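PDB 6LZI: DNA mismatch repair protein MutL from Aquifex aeolicus, which binds adenine nucleotide in a GHKL-type ATPase domain and probably hydrolyses ATP during DNA mismatch repair. Local coordinates for residues D29-K34 against N52-H57; L103-F108 against V133-E138; G113-V118 against G125-G130. All coordinates share one frame; numbering follows the deposited sequence.

Contact 1 of 3, residues D29-K34 against N52-H57; sequences DAKATK and NGTGIH. With ADP (adenosine-5'-diphosphate), chain H.
Asn52 and Thr33 join two loops beside the adenine pocket of the Bergerat ATP-binding fold. Residues 29-34 lead from helix 16-29 into strand 34-40. Residues 52-57, with Asp51 just before them, hold the Asp-X-Gly-X-Gly motif of GHKL ATPases; Asp51 OD2 is hydrogen-bonded to ADP. A Schellman motif ends helix 16-29, with Lys31 at positive phi as its C-prime residue. The Asn52 side chain does most of the polar work. Its CG sits between the backbone N and the carbonyl carbon (chi1 67°), and the side chain crosses that of Thr33 at about a right angle. Asn52 OD1 takes two backbone bonds. Thr33 N meets Asn52 OD1 in the carbonyl plane, on a lone pair, at 2.8 Å. Lys34 N comes to Asn52 OD1 from above that plane at 3.0 Å. Asn52 ND2 donates nearly in its own amide plane to Thr33 OG1 at 3.0 Å. Both ends of the amide are therefore engaged, which fixes its rotation. Gly53 and Ala32 are the closest backbone pair, their CA atoms 3.8 Å apart. A CB on Gly53 would run into Ala30 O. Lys31 NZ lies near the Thr54 methyl. Beyond this seam the loops reach the nucleotide. Ile56 CG1 packs 3.3 Å from ADP N3, and Ala30 CB lies 3.1 Å from ADP N1. Thr54 N closes the seam with a bond to Ala30 O at 3.2 Å.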
loop_
_atom_site.group_PDB
_atom_site.type_symbol
_atom_site.label_atom_id
_atom_site.label_comp_id
_atom_site.label_asym_id
_atom_site.label_seq_id
_atom_site.Cartn_x
_atom_site.Cartn_y
_atom_site.Cartn_z
ATOM N N ASP A 29 -7.568 -6.163 3.629
ATOM C CA ASP A 29 -8.236 -6.971 4.638
ATOM C C ASP A 29 -9.683 -7.252 4.255
ATOM O O ASP A 29 -10.198 -8.340 4.520
ATOM C CB ASP A 29 -8.223 -6.305 6.015
ATOM C CG ASP A 29 -6.840 -6.270 6.695
ATOM O OD1 ASP A 29 -5.870 -6.955 6.267
ATOM O OD2 ASP A 29 -6.755 -5.484 7.659
ATOM N N ALA A 30 -10.350 -6.284 3.612
ATOM C CA ALA A 30 -11.730 -6.431 3.176
ATOM C C ALA A 30 -11.860 -7.015 1.765
ATOM O O ALA A 30 -12.945 -6.931 1.172
ATOM C CB ALA A 30 -12.447 -5.094 3.242
ATOM N N LYS A 31 -10.804 -7.677 1.284
ATOM C CA LYS A 31 -10.682 -8.416 0.024
ATOM C C LYS A 31 -11.095 -7.584 -1.165
ATOM O O LYS A 31 -11.777 -8.051 -2.094
ATOM C CB LYS A 31 -11.416 -9.767 0.030
ATOM C CG LYS A 31 -12.566 -9.995 0.970
ATOM C CD LYS A 31 -12.966 -11.492 0.939
ATOM C CE LYS A 31 -14.471 -11.736 0.996
ATOM N NZ LYS A 31 -15.284 -11.092 -0.103
ATOM N N ALA A 32 -10.611 -6.343 -1.168
ATOM C CA ALA A 32 -10.791 -5.502 -2.354
ATOM C C ALA A 32 -9.980 -6.051 -3.524
ATOM O O ALA A 32 -8.876 -6.588 -3.348
ATOM C CB ALA A 32 -10.353 -4.079 -2.017
ATOM N N THR A 33 -10.537 -5.996 -4.740
ATOM C CA THR A 33 -9.712 -6.293 -5.928
ATOM C C THR A 33 -9.312 -5.030 -6.708
ATOM O O THR A 33 -8.535 -5.113 -7.672
ATOM C CB THR A 33 -10.458 -7.259 -6.870
ATOM O OG1 THR A 33 -11.671 -6.648 -7.275
ATOM C CG2 THR A 33 -10.760 -8.628 -6.148
ATOM N N LYS A 34 -9.809 -3.859 -6.306
ATOM C CA LYS A 34 -9.426 -2.597 -6.909
ATOM C C LYS A 34 -9.289 -1.599 -5.784
ATOM O O LYS A 34 -10.235 -1.454 -4.994
ATOM C CB LYS A 34 -10.510 -2.152 -7.906
ATOM C CG LYS A 34 -10.718 -3.280 -8.893
ATOM C CD LYS A 34 -10.862 -2.801 -10.322
ATOM C CE LYS A 34 -10.941 -4.032 -11.271
ATOM N NZ LYS A 34 -12.372 -4.526 -11.339
ATOM N N ASN A 52 -13.297 -1.622 -3.578
ATOM C CA ASN A 52 -14.492 -2.358 -3.945
ATOM C C ASN A 52 -14.605 -3.644 -3.121
ATOM O O ASN A 52 -15.083 -4.659 -3.625
ATOM C CB ASN A 52 -14.477 -2.680 -5.455
ATOM C CG ASN A 52 -13.355 -3.668 -5.818
ATOM O OD1 ASN A 52 -12.456 -3.939 -4.996
ATOM N ND2 ASN A 52 -13.422 -4.266 -7.023
ATOM N N GLY A 53 -14.172 -3.589 -1.877
ATOM C CA GLY A 53 -14.294 -4.711 -0.969
ATOM C C GLY A 53 -15.702 -4.869 -0.435
ATOM O O GLY A 53 -16.679 -4.288 -0.917
ATOM N N THR A 54 -15.787 -5.628 0.637
ATOM C CA THR A 54 -17.095 -6.045 1.114
ATOM C C THR A 54 -17.864 -4.932 1.802
ATOM O O THR A 54 -19.041 -5.112 2.108
ATOM C CB THR A 54 -16.929 -7.210 2.110
ATOM O OG1 THR A 54 -16.445 -6.682 3.350
ATOM C CG2 THR A 54 -15.914 -8.133 1.610
ATOM N N GLY A 55 -17.196 -3.815 2.129
ATOM C CA GLY A 55 -17.840 -2.750 2.863
ATOM C C GLY A 55 -18.134 -3.099 4.325
ATOM O O GLY A 55 -17.667 -4.095 4.889
ATOM N N ILE A 56 -18.852 -2.174 4.949
ATOM C CA ILE A 56 -19.106 -2.174 6.385
ATOM C C ILE A 56 -20.601 -1.998 6.551
ATOM O O ILE A 56 -21.202 -1.147 5.871
ATOM C CB ILE A 56 -18.323 -1.058 7.116
ATOM C CG1 ILE A 56 -16.820 -1.180 6.799
ATOM C CG2 ILE A 56 -18.538 -1.116 8.631
ATOM C CD1 ILE A 56 -16.078 0.128 6.880
ATOM N N HIS A 57 -21.212 -2.857 7.378
ATOM C CA HIS A 57 -22.644 -2.770 7.584
ATOM C C HIS A 57 -22.943 -1.411 8.188
ATOM O O HIS A 57 -22.129 -0.915 8.986
ATOM C CB HIS A 57 -23.166 -3.859 8.525
ATOM C CG HIS A 57 -24.658 -3.920 8.569
ATOM N ND1 HIS A 57 -25.416 -3.056 9.329
ATOM C CD2 HIS A 57 -25.539 -4.701 7.897
ATOM C CE1 HIS A 57 -26.695 -3.316 9.142
ATOM N NE2 HIS A 57 -26.799 -4.305 8.271
HETATM P PB ADP H . -8.169 -3.070 12.373
HETATM O O1B ADP H . -8.095 -3.042 10.884
HETATM O O2B ADP H . -9.287 -4.016 12.885
HETATM O O3B ADP H . -6.840 -3.424 13.002
HETATM P PA ADP H . -8.971 -0.363 11.883
HETATM O O1A ADP H . -9.178 0.821 12.782
HETATM O O2A ADP H . -7.973 -0.164 10.794
HETATM O O3A ADP H . -8.558 -1.611 12.892
HETATM O "O5'" ADP H . -10.339 -0.712 11.098
HETATM C "C5'" ADP H . -11.355 -1.091 12.029
HETATM C "C4'" ADP H . -12.370 -2.016 11.364
HETATM O "O4'" ADP H . -13.080 -1.293 10.391
HETATM C "C3'" ADP H . -11.816 -3.228 10.643
HETATM O "O3'" ADP H . -11.736 -4.348 11.566
HETATM C "C2'" ADP H . -12.888 -3.508 9.607
HETATM O "O2'" ADP H . -13.910 -4.252 10.348
HETATM C "C1'" ADP H . -13.452 -2.139 9.320
HETATM N N9 ADP H . -12.886 -1.538 8.119
HETATM C C8 ADP H . -11.982 -0.523 8.038
HETATM N N7 ADP H . -11.711 -0.213 6.742
HETATM C C5 ADP H . -12.456 -1.084 6.013
HETATM C C6 ADP H . -12.617 -1.283 4.570
HETATM N N6 ADP H . -11.904 -0.523 3.694
HETATM N N1 ADP H . -13.471 -2.264 4.167
HETATM C C2 ADP H . -14.145 -3.038 5.115
HETATM N N3 ADP H . -14.063 -2.892 6.436
HETATM C C4 ADP H . -13.238 -1.913 6.899
#

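Contact 2 of 3, residues L103-F108 against V133-E138; sequences LRSRFF and VGTEVE. With ADP (adenosine-5'-diphosphate), chain H.
Strands 103-106 and 134-138 run antiparallel at 175°, their axes 4.7 Å apart at the closest, with Arg104-Glu136 and Arg106-Gly134 as hydrogen-bonded pairs and Leu103-Val137 and Ser105-Thr135 as non-hydrogen-bonded pairs. Arg104, Glu136 and Glu138 form a salt-bridge network on one face of the sheet. Arg104 and Glu136 lie side by side and point the same way, their flat groups 86° apart. Arg104 NH1 is shared between two carboxylates. Arg104 NH1 reaches Glu136 OE2 at 2.8 Å along a bent bond. The bond from Arg104 NH1 to Glu138 OE2, at 2.9 Å, is nearly straight. Both oxygens are met from above their carboxylate planes. A chi3 of 67° bends the Arg104 chain and sets NE off its extended line. A water links Arg104 NH2, weakly, to Glu138 OE1. Farther along this face, Val133 CG2 lies over one face of the Arg106 guanidinium, 3.7 Å from Arg106 NE. Arg106 NH1 is hydrogen-bonded to Met131 O, and NE to Glu110 O. On the other face, Ser105 OG donates to Thr135 OG1 at 2.9 Å. Thr135 belongs to the ADP pocket, and Thr135 OG1 lies 3.4 Å from ADP N1. Leu103 CD1 packs on Val137 CG2 at 3.8 Å. The pair sits inside the large mixed sheet, with strand 113-119 flanking strand 100-106 and strand 46-51 flanking strand 134-140.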
loop_
_atom_site.group_PDB
_atom_site.type_symbol
_atom_site.label_atom_id
_atom_site.label_comp_id
_atom_site.label_asym_id
_atom_site.label_seq_id
_atom_site.Cartn_x
_atom_site.Cartn_y
_atom_site.Cartn_z
ATOM N N LEU A 103 -15.656 8.804 6.370
ATOM C CA LEU A 103 -15.631 7.433 5.854
ATOM C C LEU A 103 -17.012 7.116 5.318
ATOM O O LEU A 103 -17.986 7.291 6.025
ATOM C CB LEU A 103 -15.290 6.433 6.937
ATOM C CG LEU A 103 -15.338 4.896 6.640
ATOM C CD1 LEU A 103 -14.252 4.088 7.457
ATOM C CD2 LEU A 103 -16.647 4.283 6.939
ATOM N N ARG A 104 -17.107 6.692 4.071
ATOM C CA ARG A 104 -18.378 6.222 3.554
ATOM C C ARG A 104 -18.222 4.757 3.148
ATOM O O ARG A 104 -17.169 4.356 2.659
ATOM C CB ARG A 104 -18.876 7.097 2.365
ATOM C CG ARG A 104 -18.003 7.069 1.083
ATOM C CD ARG A 104 -18.658 8.035 0.050
ATOM N NE ARG A 104 -18.540 9.411 0.571
ATOM C CZ ARG A 104 -17.436 10.149 0.418
ATOM N NH1 ARG A 104 -16.371 9.638 -0.204
ATOM N NH2 ARG A 104 -17.360 11.403 0.913
ATOM N N SER A 105 -19.257 3.960 3.381
ATOM C CA SER A 105 -19.189 2.514 3.071
ATOM C C SER A 105 -20.576 1.944 2.782
ATOM O O SER A 105 -21.574 2.277 3.437
ATOM C CB SER A 105 -18.550 1.706 4.221
ATOM O OG SER A 105 -18.300 0.378 3.829
ATOM N N ARG A 106 -20.624 1.083 1.773
ATOM C CA ARG A 106 -21.811 0.373 1.396
ATOM C C ARG A 106 -21.486 -1.118 1.530
ATOM O O ARG A 106 -20.550 -1.618 0.889
ATOM C CB ARG A 106 -22.204 0.696 -0.023
ATOM C CG ARG A 106 -23.507 -0.053 -0.413
ATOM C CD ARG A 106 -23.903 0.319 -1.869
ATOM N NE ARG A 106 -24.794 -0.677 -2.448
ATOM C CZ ARG A 106 -25.155 -0.656 -3.731
ATOM N NH1 ARG A 106 -24.732 0.351 -4.502
ATOM N NH2 ARG A 106 -25.891 -1.639 -4.252
ATOM N N PHE A 107 -22.227 -1.775 2.394
ATOM C CA PHE A 107 -22.011 -3.193 2.665
ATOM C C PHE A 107 -22.517 -4.000 1.479
ATOM O O PHE A 107 -23.534 -3.660 0.864
ATOM C CB PHE A 107 -22.792 -3.531 3.943
ATOM C CG PHE A 107 -22.447 -4.849 4.582
ATOM C CD1 PHE A 107 -21.143 -5.128 4.977
ATOM C CD2 PHE A 107 -23.450 -5.687 4.956
ATOM C CE1 PHE A 107 -20.844 -6.323 5.614
ATOM C CE2 PHE A 107 -23.167 -6.925 5.630
ATOM C CZ PHE A 107 -21.857 -7.205 5.966
ATOM N N PHE A 108 -21.865 -5.126 1.200
ATOM C CA PHE A 108 -22.281 -5.924 0.053
ATOM C C PHE A 108 -23.768 -6.316 0.119
ATOM O O PHE A 108 -24.413 -6.494 -0.930
ATOM C CB PHE A 108 -21.355 -7.159 -0.085
ATOM C CG PHE A 108 -21.612 -8.229 0.944
ATOM C CD1 PHE A 108 -20.944 -8.182 2.167
ATOM C CD2 PHE A 108 -22.439 -9.307 0.656
ATOM C CE1 PHE A 108 -21.171 -9.189 3.134
ATOM C CE2 PHE A 108 -22.687 -10.314 1.602
ATOM C CZ PHE A 108 -22.050 -10.250 2.841
ATOM N N VAL A 133 -20.924 -0.567 -3.907
ATOM C CA VAL A 133 -20.436 -1.416 -2.821
ATOM C C VAL A 133 -18.950 -1.195 -2.602
ATOM O O VAL A 133 -18.147 -1.091 -3.552
ATOM C CB VAL A 133 -20.699 -2.908 -3.124
ATOM C CG1 VAL A 133 -20.018 -3.747 -2.019
ATOM C CG2 VAL A 133 -22.161 -3.196 -3.208
ATOM N N GLY A 134 -18.577 -1.093 -1.346
ATOM C CA GLY A 134 -17.181 -0.918 -0.952
ATOM C C GLY A 134 -17.037 0.279 0.008
ATOM O O GLY A 134 -17.990 0.691 0.668
ATOM N N THR A 135 -15.823 0.814 0.120
ATOM C CA THR A 135 -15.497 1.793 1.169
ATOM C C THR A 135 -14.612 2.882 0.612
ATOM O O THR A 135 -13.739 2.614 -0.210
ATOM C CB THR A 135 -14.759 1.079 2.342
ATOM O OG1 THR A 135 -15.604 0.049 2.864
ATOM C CG2 THR A 135 -14.409 2.025 3.460
ATOM N N GLU A 136 -14.874 4.124 1.013
ATOM C CA GLU A 136 -14.064 5.259 0.612
ATOM C C GLU A 136 -13.762 6.061 1.875
ATOM O O GLU A 136 -14.682 6.400 2.616
ATOM C CB GLU A 136 -14.830 6.107 -0.428
ATOM C CG GLU A 136 -13.951 7.246 -0.901
ATOM C CD GLU A 136 -14.485 7.745 -2.235
ATOM O OE1 GLU A 136 -13.696 7.764 -3.184
ATOM O OE2 GLU A 136 -15.718 7.886 -2.283
ATOM N N VAL A 137 -12.482 6.357 2.133
ATOM C CA VAL A 137 -12.076 7.128 3.301
ATOM C C VAL A 137 -11.357 8.369 2.786
ATOM O O VAL A 137 -10.507 8.280 1.872
ATOM C CB VAL A 137 -11.159 6.260 4.203
ATOM C CG1 VAL A 137 -10.787 7.047 5.488
ATOM C CG2 VAL A 137 -11.918 5.011 4.556
ATOM N N GLU A 138 -11.731 9.541 3.322
ATOM C CA GLU A 138 -11.098 10.814 2.959
ATOM C C GLU A 138 -10.532 11.387 4.235
ATOM O O GLU A 138 -11.271 11.592 5.192
ATOM C CB GLU A 138 -12.116 11.792 2.357
ATOM C CG GLU A 138 -12.638 11.156 1.105
ATOM C CD GLU A 138 -13.566 12.038 0.331
ATOM O OE1 GLU A 138 -13.685 13.214 0.711
ATOM O OE2 GLU A 138 -14.165 11.531 -0.640
HETATM P PB ADP H . -8.169 -3.070 12.373
HETATM O O1B ADP H . -8.095 -3.042 10.884
HETATM O O2B ADP H . -9.287 -4.016 12.885
HETATM O O3B ADP H . -6.840 -3.424 13.002
HETATM P PA ADP H . -8.971 -0.363 11.883
HETATM O O1A ADP H . -9.178 0.821 12.782
HETATM O O2A ADP H . -7.973 -0.164 10.794
HETATM O O3A ADP H . -8.558 -1.611 12.892
HETATM O "O5'" ADP H . -10.339 -0.712 11.098
HETATM C "C5'" ADP H . -11.355 -1.091 12.029
HETATM C "C4'" ADP H . -12.370 -2.016 11.364
HETATM O "O4'" ADP H . -13.080 -1.293 10.391
HETATM C "C3'" ADP H . -11.816 -3.228 10.643
HETATM O "O3'" ADP H . -11.736 -4.348 11.566
HETATM C "C2'" ADP H . -12.888 -3.508 9.607
HETATM O "O2'" ADP H . -13.910 -4.252 10.348
HETATM C "C1'" ADP H . -13.452 -2.139 9.320
HETATM N N9 ADP H . -12.886 -1.538 8.119
HETATM C C8 ADP H . -11.982 -0.523 8.038
HETATM N N7 ADP H . -11.711 -0.213 6.742
HETATM C C5 ADP H . -12.456 -1.084 6.013
HETATM C C6 ADP H . -12.617 -1.283 4.570
HETATM N N6 ADP H . -11.904 -0.523 3.694
HETATM N N1 ADP H . -13.471 -2.264 4.167
HETATM C C2 ADP H . -14.145 -3.038 5.115
HETATM N N3 ADP H . -14.063 -2.892 6.436
HETATM C C4 ADP H . -13.238 -1.913 6.899
HETATM O O HOH W 1 -16.341 14.078 0.834
#

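Contact 3 of 3, residues G113-V118 against G125-G130; sequences GKEIEV and GTRRVG
Glu115 and Val129 pack closely at the buried part of this contact, while Thr126, Arg127 and Arg128 line its solvent side. Glu115 CB rests 3.7 Å from Val129 CG1, the two side chains crossing at about a right angle. Val129 CG2 reaches over the backbone of Gly113, 3.6 Å from Gly113 C. It gets there from between the backbone N and the carbonyl carbon of its own residue, and a CB on Gly113 would be tight against it. The segments are the two arms of a beta hairpin, strands 113-119 and 122-129, at one edge of the large sheet. Gly113 with Val129, Glu115 with Arg127 and Glu117 with Gly125 are hydrogen-bonded pairs. Glu115 N donates to Arg127 O at 2.7 Å. Arg127 runs beside Glu115. Glu117 OE1 meets the guanidinium at its edge, in a salt bridge with Arg127 NH2 at a very short 2.5 Å, the two planes 63° apart. The approach of Glu115 OE2 to Arg127 is doubtful in the model, but Glu115 OE1 also pairs with Arg104 of the next strand. An alanine in place of Glu117 would probably leave Arg127 NH2 without this carboxylate and its guanidinium freer to turn. Ile116 packs against Val61, and its touch on Thr126 is slight, CD1 to Thr126 CG2 at 4.1 Å. At the exposed side, Arg128 NE forms a salt bridge with Glu112.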
loop_
_atom_site.group_PDB
_atom_site.type_symbol
_atom_site.label_atom_id
_atom_site.label_comp_id
_atom_site.label_asym_id
_atom_site.label_seq_id
_atom_site.Cartn_x
_atom_site.Cartn_y
_atom_site.Cartn_z
ATOM N N GLY A 113 -25.223 3.206 0.941
ATOM C CA GLY A 113 -24.105 3.373 1.828
ATOM C C GLY A 113 -24.444 4.318 2.967
ATOM O O GLY A 113 -25.495 4.960 3.003
ATOM N N LYS A 114 -23.499 4.399 3.909
ATOM C CA LYS A 114 -23.578 5.308 5.031
ATOM C C LYS A 114 -22.242 6.026 5.191
ATOM O O LYS A 114 -21.157 5.434 5.028
ATOM C CB LYS A 114 -23.989 4.520 6.318
ATOM C CG LYS A 114 -23.824 5.310 7.618
ATOM C CD LYS A 114 -24.457 4.654 8.810
ATOM C CE LYS A 114 -25.809 4.049 8.483
ATOM N NZ LYS A 114 -26.939 4.955 8.048
ATOM N N GLU A 115 -22.303 7.268 5.615
ATOM C CA GLU A 115 -21.102 8.094 5.708
ATOM C C GLU A 115 -21.005 8.690 7.109
ATOM O O GLU A 115 -21.994 9.165 7.642
ATOM C CB GLU A 115 -21.165 9.199 4.659
ATOM C CG GLU A 115 -20.037 10.189 4.885
ATOM C CD GLU A 115 -20.009 11.257 3.874
ATOM O OE1 GLU A 115 -19.894 10.932 2.701
ATOM O OE2 GLU A 115 -20.125 12.432 4.255
ATOM N N ILE A 116 -19.832 8.616 7.721
ATOM C CA ILE A 116 -19.624 9.225 9.033
ATOM C C ILE A 116 -18.556 10.288 8.880
ATOM O O ILE A 116 -17.609 10.148 8.094
ATOM C CB ILE A 116 -19.218 8.176 10.089
ATOM C CG1 ILE A 116 -19.072 8.820 11.464
ATOM C CG2 ILE A 116 -17.914 7.470 9.725
ATOM C CD1 ILE A 116 -19.391 7.886 12.625
ATOM N N GLU A 117 -18.740 11.395 9.564
ATOM C CA GLU A 117 -17.817 12.503 9.454
ATOM C C GLU A 117 -17.291 12.851 10.848
ATOM O O GLU A 117 -18.036 12.843 11.834
ATOM C CB GLU A 117 -18.468 13.737 8.791
ATOM C CG GLU A 117 -17.488 14.892 8.688
ATOM C CD GLU A 117 -18.045 16.094 7.917
ATOM O OE1 GLU A 117 -19.269 16.173 7.785
ATOM O OE2 GLU A 117 -17.262 16.944 7.447
ATOM N N VAL A 118 -15.983 13.052 10.937
ATOM C CA VAL A 118 -15.341 13.228 12.240
ATOM C C VAL A 118 -14.334 14.347 12.078
ATOM O O VAL A 118 -13.667 14.445 11.046
ATOM C CB VAL A 118 -14.655 11.934 12.735
ATOM C CG1 VAL A 118 -13.784 12.193 13.946
ATOM C CG2 VAL A 118 -15.696 10.847 13.026
ATOM N N GLY A 125 -21.532 13.909 12.447
ATOM C CA GLY A 125 -22.794 13.433 11.915
ATOM C C GLY A 125 -22.559 12.235 11.025
ATOM O O GLY A 125 -21.432 11.882 10.700
ATOM N N THR A 126 -23.668 11.606 10.645
ATOM C CA THR A 126 -23.694 10.527 9.680
ATOM C C THR A 126 -24.787 10.816 8.683
ATOM O O THR A 126 -25.721 11.590 8.941
ATOM C CB THR A 126 -23.986 9.151 10.278
ATOM O OG1 THR A 126 -25.386 9.067 10.589
ATOM C CG2 THR A 126 -23.179 8.949 11.543
ATOM N N ARG A 127 -24.694 10.114 7.569
ATOM C CA ARG A 127 -25.590 10.390 6.460
ATOM C C ARG A 127 -25.760 9.117 5.647
ATOM O O ARG A 127 -24.817 8.344 5.493
ATOM C CB ARG A 127 -25.024 11.488 5.563
ATOM C CG ARG A 127 -25.150 12.934 6.112
ATOM C CD ARG A 127 -24.154 13.841 5.417
ATOM N NE ARG A 127 -23.015 14.126 6.283
ATOM C CZ ARG A 127 -21.784 14.328 5.836
ATOM N NH1 ARG A 127 -21.539 14.275 4.533
ATOM N NH2 ARG A 127 -20.800 14.573 6.684
ATOM N N ARG A 128 -26.955 8.968 5.053
ATOM C CA ARG A 128 -27.146 7.949 4.016
ATOM C C ARG A 128 -26.605 8.450 2.683
ATOM O O ARG A 128 -26.785 9.614 2.338
ATOM C CB ARG A 128 -28.633 7.620 3.884
ATOM C CG ARG A 128 -29.252 7.122 5.182
ATOM C CD ARG A 128 -30.810 7.178 5.161
ATOM N NE ARG A 128 -31.386 6.516 3.979
ATOM C CZ ARG A 128 -32.589 6.789 3.477
ATOM N NH1 ARG A 128 -33.359 7.756 4.035
ATOM N NH2 ARG A 128 -33.030 6.127 2.391
ATOM N N VAL A 129 -25.912 7.598 1.945
ATOM C CA VAL A 129 -25.264 8.058 0.707
ATOM C C VAL A 129 -25.425 7.010 -0.370
ATOM O O VAL A 129 -25.393 5.805 -0.087
ATOM C CB VAL A 129 -23.770 8.425 0.897
ATOM C CG1 VAL A 129 -23.619 9.582 1.899
ATOM C CG2 VAL A 129 -22.958 7.211 1.373
ATOM N N GLY A 130 -25.629 7.472 -1.618
ATOM C CA GLY A 130 -25.595 6.533 -2.739
ATOM C C GLY A 130 -24.167 6.303 -3.220
ATOM O O GLY A 130 -23.455 7.266 -3.517
#

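The three contacts come from the Bergerat-type ATPase fold. Contact 1 precedes the other two in the chain, and residues 113-118 and 125-130 of contact 3 fall between the segments of contact 2. Contacts 2 and 3 share the eight-stranded sheet, with centres about 9 Å apart, and strands 100-106 and 113-119 join them as neighbours. Contact 1 lies about 8 Å from contact 2, centre to centre. They touch through Thr54 and Phe108, and both reach ADP. Contact 3 is about 17 Å from contact 1 between centres, and the two do not touch. The nucleotide thus sits by contacts 1 and 2, while contact 3 lies at the sheet edge, with strand 122-129 outermost.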